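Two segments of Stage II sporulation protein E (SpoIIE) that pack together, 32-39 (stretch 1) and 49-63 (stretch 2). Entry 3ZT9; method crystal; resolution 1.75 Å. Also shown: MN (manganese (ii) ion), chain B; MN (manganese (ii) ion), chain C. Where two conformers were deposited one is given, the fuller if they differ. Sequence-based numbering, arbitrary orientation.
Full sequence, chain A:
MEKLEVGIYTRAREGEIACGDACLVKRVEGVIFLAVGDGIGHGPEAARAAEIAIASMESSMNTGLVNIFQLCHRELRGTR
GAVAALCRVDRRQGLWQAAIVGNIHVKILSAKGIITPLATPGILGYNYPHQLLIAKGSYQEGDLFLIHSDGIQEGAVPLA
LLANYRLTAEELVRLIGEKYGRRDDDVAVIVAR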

ATOM      1  N   ILE A  32       2.287  13.276  -0.033  1.00 19.38           N
ATOM      2  CA  ILE A  32       2.565  12.096   0.771  0.59 17.12           C
ATOM      3  C   ILE A  32       2.435  10.852  -0.108  1.00 20.47           C
ATOM      4  O   ILE A  32       1.468  10.731  -0.872  1.00 15.65           O
ATOM      5  CB  ILE A  32       1.583  12.008   1.963  0.59 21.84           C
ATOM      6  CG1 ILE A  32       1.692  13.268   2.821  0.59 28.42           C
ATOM      7  CG2 ILE A  32       1.882  10.779   2.794  0.59 22.68           C
ATOM      8  CD1 ILE A  32       0.968  13.195   4.128  0.59 49.19           C
ATOM      9  N   PHE A  33       3.414   9.961  -0.033  1.00 17.05           N
ATOM     10  CA  PHE A  33       3.334   8.699  -0.740  1.00 14.05           C
ATOM     11  C   PHE A  33       3.105   7.572   0.262  1.00 12.93           C
ATOM     12  O   PHE A  33       3.720   7.525   1.324  1.00 13.45           O
ATOM     13  CB  PHE A  33       4.618   8.434  -1.501  1.00 20.30           C
ATOM     14  CG  PHE A  33       4.890   9.448  -2.597  1.00 17.45           C
ATOM     15  CD1 PHE A  33       5.382  10.710  -2.279  1.00 21.85           C
ATOM     16  CD2 PHE A  33       4.667   9.132  -3.926  1.00 18.85           C
ATOM     17  CE1 PHE A  33       5.648  11.655  -3.288  1.00 27.64           C
ATOM     18  CE2 PHE A  33       4.951  10.056  -4.927  1.00 22.94           C
ATOM     19  CZ  PHE A  33       5.452  11.314  -4.600  1.00 23.05           C
ATOM     20  N   LEU A  34       2.204   6.671  -0.099  1.00 12.96           N
ATOM     21  CA  LEU A  34       1.851   5.552   0.770  1.00 11.24           C
ATOM     22  C   LEU A  34       1.945   4.302  -0.064  1.00 11.67           C
ATOM     23  O   LEU A  34       1.279   4.224  -1.082  1.00 14.96           O
ATOM     24  CB  LEU A  34       0.376   5.675   1.249  1.00 13.29           C
ATOM     25  CG  LEU A  34      -0.041   7.022   1.870  1.00 13.40           C
ATOM     26  CD1 LEU A  34      -1.554   7.035   2.016  1.00 22.45           C
ATOM     27  CD2 LEU A  34       0.589   7.209   3.224  1.00 17.15           C
ATOM     28  N   ALA A  35       2.711   3.309   0.373  1.00 11.74           N
ATOM     29  CA  ALA A  35       2.897   2.140  -0.464  1.00 13.34           C
ATOM     30  C   ALA A  35       2.918   0.874   0.359  1.00 12.80           C
ATOM     31  O   ALA A  35       3.457   0.853   1.482  1.00 12.43           O
ATOM     32  CB  ALA A  35       4.235   2.249  -1.281  1.00 16.17           C
ATOM     33  N   VAL A  36       2.375  -0.204  -0.227  1.00 12.81           N
ATOM     34  CA  VAL A  36       2.519  -1.521   0.394  1.00 12.91           C
ATOM     35  C   VAL A  36       2.995  -2.491  -0.669  1.00 11.84           C
ATOM     36  O   VAL A  36       2.463  -2.514  -1.760  1.00 13.57           O
ATOM     37  CB  VAL A  36       1.167  -2.046   1.009  1.00 14.98           C
ATOM     38  CG1 VAL A  36       1.311  -3.475   1.522  1.00 16.11           C
ATOM     39  CG2 VAL A  36       0.681  -1.110   2.168  1.00 13.66           C
ATOM     40  N   GLY A  37       3.962  -3.333  -0.330  1.00 13.60           N
ATOM     41  CA  GLY A  37       4.407  -4.353  -1.264  1.00 13.63           C
ATOM     42  C   GLY A  37       4.251  -5.713  -0.593  1.00 12.14           C
ATOM     43  O   GLY A  37       4.328  -5.835   0.638  1.00 14.66           O
ATOM     44  N   ASP A  38       4.053  -6.745  -1.410  1.00 12.44           N
ATOM     45  CA  ASP A  38       3.954  -8.100  -0.892  1.00 12.49           C
ATOM     46  C   ASP A  38       4.856  -8.946  -1.766  1.00 14.83           C
ATOM     47  O   ASP A  38       4.532  -9.158  -2.912  1.00 13.57           O
ATOM     48  CB  ASP A  38       2.471  -8.556  -1.002  1.00 16.70           C
ATOM     49  CG  ASP A  38       2.251 -10.017  -0.634  1.00 18.17           C
ATOM     50  OD1 ASP A  38       3.243 -10.761  -0.501  1.00 14.20           O
ATOM     51  OD2 ASP A  38       1.078 -10.436  -0.495  1.00 17.54           O
ATOM     52  N   GLY A  39       6.000  -9.397  -1.244  1.00 15.58           N
ATOM     53  CA  GLY A  39       6.901 -10.230  -2.035  1.00 15.56           C
ATOM     54  C   GLY A  39       6.305 -11.615  -2.273  1.00 14.58           C
ATOM     55  O   GLY A  39       5.709 -12.218  -1.408  1.00 16.03           O
ATOM     56  N   ALA A  49      12.315  -9.028  -1.674  1.00 14.68           N
ATOM     57  CA  ALA A  49      11.662  -8.455  -2.864  1.00 17.85           C
ATOM     58  C   ALA A  49      10.752  -7.298  -2.491  1.00 21.60           C
ATOM     59  O   ALA A  49      10.754  -6.262  -3.174  1.00 20.75           O
ATOM     60  CB  ALA A  49      10.880  -9.519  -3.650  1.00 18.66           C
ATOM     61  N   ALA A  50       9.989  -7.452  -1.415  1.00 15.86           N
ATOM     62  CA  ALA A  50       9.057  -6.389  -0.996  1.00 16.09           C
ATOM     63  C   ALA A  50       9.859  -5.142  -0.640  1.00 18.90           C
ATOM     64  O   ALA A  50       9.470  -4.035  -0.995  1.00 15.62           O
ATOM     65  CB  ALA A  50       8.203  -6.819   0.167  1.00 19.00           C
ATOM     66  N   GLU A  51      10.995  -5.328   0.024  1.00 17.45           N
ATOM     67  CA  GLU A  51      11.834  -4.191   0.414  1.00 14.64           C
ATOM     68  C   GLU A  51      12.541  -3.557  -0.796  1.00 15.29           C
ATOM     69  O   GLU A  51      12.678  -2.336  -0.876  1.00 16.59           O
ATOM     70  CB  GLU A  51      12.826  -4.592   1.523  1.00 16.42           C
ATOM     71  CG  GLU A  51      12.092  -5.000   2.829  1.00 18.61           C
ATOM     72  CD  GLU A  51      11.400  -3.820   3.544  1.00 26.12           C
ATOM     73  OE1 GLU A  51      11.675  -2.647   3.251  1.00 21.24           O
ATOM     74  OE2 GLU A  51      10.574  -4.070   4.432  1.00 23.23           O
ATOM     75  N   ILE A  52      12.980  -4.358  -1.758  1.00 18.50           N
ATOM     76  CA  ILE A  52      13.485  -3.789  -3.010  1.00 17.18           C
ATOM     77  C   ILE A  52      12.418  -2.916  -3.698  1.00 18.20           C
ATOM     78  O   ILE A  52      12.717  -1.803  -4.205  1.00 19.96           O
ATOM     79  CB  ILE A  52      13.923  -4.885  -3.990  1.00 16.50           C
ATOM     80  CG1 ILE A  52      15.262  -5.501  -3.509  1.00 23.84           C
ATOM     81  CG2 ILE A  52      14.147  -4.288  -5.383  1.00 20.18           C
ATOM     82  CD1 ILE A  52      15.649  -6.693  -4.257  1.00 17.94           C
ATOM     83  N   ALA A  53      11.192  -3.414  -3.751  1.00 19.65           N
ATOM     84  CA  ALA A  53      10.103  -2.636  -4.364  1.00 16.85           C
ATOM     85  C   ALA A  53       9.908  -1.283  -3.645  1.00 18.91           C
ATOM     86  O   ALA A  53       9.795  -0.246  -4.307  1.00 18.10           O
ATOM     87  CB  ALA A  53       8.795  -3.442  -4.347  1.00 17.84           C
ATOM     88  N   ILE A  54       9.821  -1.296  -2.308  1.00 14.72           N
ATOM     89  CA  ILE A  54       9.667  -0.071  -1.520  1.00 20.33           C
ATOM     90  C   ILE A  54      10.842   0.902  -1.727  1.00 18.59           C
ATOM     91  O   ILE A  54      10.642   2.115  -1.937  1.00 16.36           O
ATOM     92  CB  ILE A  54       9.522  -0.437   0.020  1.00 23.75           C
ATOM     93  CG1 ILE A  54       8.192  -1.129   0.294  1.00 33.19           C
ATOM     94  CG2 ILE A  54       9.711   0.755   0.932  1.00 27.83           C
ATOM     95  CD1 ILE A  54       7.062  -0.445  -0.233  1.00 23.17           C
ATOM     96  N   ALA A  55      12.069   0.379  -1.701  1.00 19.47           N
ATOM     97  CA  ALA A  55      13.269   1.211  -1.837  1.00 26.62           C
ATOM     98  C   ALA A  55      13.330   1.847  -3.217  1.00 25.39           C
ATOM     99  O   ALA A  55      13.695   3.011  -3.364  1.00 20.52           O
ATOM    100  CB  ALA A  55      14.528   0.359  -1.603  1.00 22.80           C
ATOM    101  N   SER A  56      12.958   1.062  -4.231  1.00 22.21           N
ATOM    102  CA  SER A  56      12.877   1.544  -5.601  1.00 23.32           C
ATOM    103  C   SER A  56      11.857   2.683  -5.759  1.00 18.99           C
ATOM    104  O   SER A  56      12.119   3.689  -6.423  1.00 21.09           O
ATOM    105  CB  SER A  56      12.513   0.415  -6.546  1.00 22.70           C
ATOM    106  OG  SER A  56      12.526   0.953  -7.861  1.00 27.45           O
ATOM    107  N   MET A  57      10.683   2.512  -5.171  1.00 18.81           N
ATOM    108  CA  MET A  57       9.669   3.568  -5.183  1.00 19.88           C
ATOM    109  C   MET A  57      10.183   4.840  -4.557  1.00 23.00           C
ATOM    110  O   MET A  57      10.035   5.936  -5.126  1.00 23.74           O
ATOM    111  CB  MET A  57       8.431   3.105  -4.433  1.00 19.24           C
ATOM    112  CG  MET A  57       7.682   2.077  -5.198  1.00 19.82           C
ATOM    113  SD  MET A  57       6.163   1.670  -4.309  1.00 24.36           S
ATOM    114  CE  MET A  57       5.350   0.714  -5.544  1.00 25.14           C
ATOM    115  N   GLU A  58      10.792   4.714  -3.390  1.00 17.64           N
ATOM    116  CA  GLU A  58      11.260   5.895  -2.693  1.00 26.36           C
ATOM    117  C   GLU A  58      12.261   6.613  -3.570  1.00 29.28           C
ATOM    118  O   GLU A  58      12.272   7.846  -3.669  1.00 39.69           O
ATOM    119  CB  GLU A  58      11.908   5.532  -1.363  1.00 25.69           C
ATOM    120  CG  GLU A  58      12.617   6.734  -0.760  1.00 41.65           C
ATOM    121  CD  GLU A  58      12.944   6.568   0.712  1.00 44.14           C
ATOM    122  OE1 GLU A  58      12.711   5.473   1.262  1.00 36.19           O
ATOM    123  OE2 GLU A  58      13.432   7.552   1.309  1.00 43.53           O
ATOM    124  N   SER A  59      13.102   5.857  -4.245  1.00 27.53           N
ATOM    125  CA  SER A  59      14.135   6.493  -5.058  1.00 32.17           C
ATOM    126  C   SER A  59      13.517   7.189  -6.295  1.00 33.87           C
ATOM    127  O   SER A  59      14.128   8.070  -6.878  1.00 39.22           O
ATOM    128  CB  SER A  59      15.184   5.463  -5.472  1.00 36.51           C
ATOM    129  OG  SER A  59      14.683   4.646  -6.509  1.00 41.81           O
ATOM    130  N   SER A  60      12.305   6.791  -6.672  1.00 28.66           N
ATOM    131  CA  SER A  60      11.657   7.248  -7.908  1.00 29.59           C
ATOM    132  C   SER A  60      10.522   8.236  -7.650  1.00 27.82           C
ATOM    133  O   SER A  60       9.799   8.609  -8.563  1.00 26.02           O
ATOM    134  CB  SER A  60      11.045   6.052  -8.634  1.00 37.85           C
ATOM    135  OG  SER A  60      12.033   5.109  -8.946  1.00 43.61           O
ATOM    136  N   MET A  61      10.350   8.662  -6.418  1.00 25.75           N
ATOM    137  CA  MET A  61       9.287   9.613  -6.144  1.00 38.29           C
ATOM    138  C   MET A  61       9.309  10.861  -6.979  1.00 41.42           C
ATOM    139  O   MET A  61      10.345  11.424  -7.280  1.00 38.43           O
ATOM    140  CB  MET A  61       9.323  10.010  -4.700  1.00 46.97           C
ATOM    141  CG  MET A  61       8.723   8.919  -3.983  1.00 54.83           C
ATOM    142  SD  MET A  61       8.639   8.975  -2.246  1.00 48.65           S
ATOM    143  CE  MET A  61       7.925   7.384  -2.068  1.00 49.74           C
ATOM    144  N   ASN A  62       8.113  11.304  -7.309  1.00 37.87           N
ATOM    145  CA  ASN A  62       7.927  12.511  -8.099  1.00 43.62           C
ATOM    146  C   ASN A  62       8.510  12.435  -9.494  1.00 34.54           C
ATOM    147  O   ASN A  62       8.761  13.458 -10.130  1.00 39.38           O
ATOM    148  CB  ASN A  62       8.434  13.726  -7.346  1.00 53.13           C
ATOM    149  CG  ASN A  62       7.347  14.347  -6.512  1.00 55.58           C
ATOM    150  OD1 ASN A  62       6.163  14.277  -6.865  1.00 32.53           O
ATOM    151  ND2 ASN A  62       7.725  14.924  -5.387  1.00 65.27           N
ATOM    152  N   THR A  63       8.656  11.211  -9.984  1.00 26.38           N
ATOM    153  CA  THR A  63       8.806  10.978 -11.419  1.00 28.29           C
ATOM    154  C   THR A  63       7.543  10.452 -12.105  1.00 33.16           C
ATOM    155  O   THR A  63       7.552  10.222 -13.315  1.00 34.67           O
ATOM    156  CB  THR A  63       9.928   9.968 -11.735  1.00 35.24           C
ATOM    157  OG1 THR A  63       9.639   8.706 -11.144  1.00 29.25           O
ATOM    158  CG2 THR A  63      11.281  10.462 -11.242  1.00 37.27           C
TER
HETATM  159 MN    MN B1194       4.070 -12.688  -0.051  1.00 18.42          MN
HETATM  160 MN    MN C1195       0.343 -12.171   0.698  1.00 18.04          MN
HETATM  161  O   HOH W   1       4.517 -11.667   1.825  1.00 18.59           O
HETATM  162  O   HOH W   2       2.828 -13.586  -1.764  1.00 26.06           O
HETATM  163  O   HOH W   3       2.140 -13.495   0.723  1.00 19.24           O
HETATM  164  O   HOH W   4       0.161 -13.545  -1.059  1.00 17.41           O
HETATM  165  O   HOH W   5       0.983 -10.997   2.440  1.00 15.15           O

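Residues 32–39 form a β-strand, and most of stretch 2 is an α-helix that runs back across it, the N-to-C directions making an angle of 149°. The axes approach to 6.8 Å, but the backbones are not evenly spaced: the CA atoms of Gly39 and Ala50 are 4.5 Å apart, whereas those of Phe33 and Met61 are separated by 8.1 Å. No hydrogen bond crosses the interface. The helix is held by its own backbone bonds, such as Ile54 N to Ala50 O (3.1 Å), and what joins the two stretches is mainly apolar packing, burying 430 Å² in all.

The strand's alternation decides which residues take part. Phe33 and Ala35 direct their CA-to-CB bonds toward the helix, Ile32, Leu34, Val36 and Asp38 away from it. Where the backbones are closest, residues are small: Gly39 N lies 3.7 Å from Ala50 CB, and Gly37 O lies 4.0 Å from that same methyl. Farther along, longer side chains span the widening gap. Ala35 CB touches Met57 SD at 3.6 Å and Ile54 CD1 at 4.0 Å; Ile54 leaves its backbone sideways, yet its end comes nearer the strand.

At the wide end, Phe33 fills the space with its ring. The unbranched, flexible chain of Met61 lies over one ring face, with CG 3.9 Å from the Phe33 ring centroid in a CH-π contact and SD 4.0 Å from that centroid, while its CE reaches Phe33 CB at 3.5 Å. A type II turn from Ser60 to Thr63 carries Asn62, whose OD1 approaches Phe33 CZ at the ring edge (3.8 Å).

The CA-to-CB bond of Asp38 points away from stretch 2, and its carboxylate binds two metals: OD1 lies 2.1 Å from MN of chain B and OD2 2.2 Å from MN of chain C; Gly39 O also binds the chain B ion, at 2.2 Å.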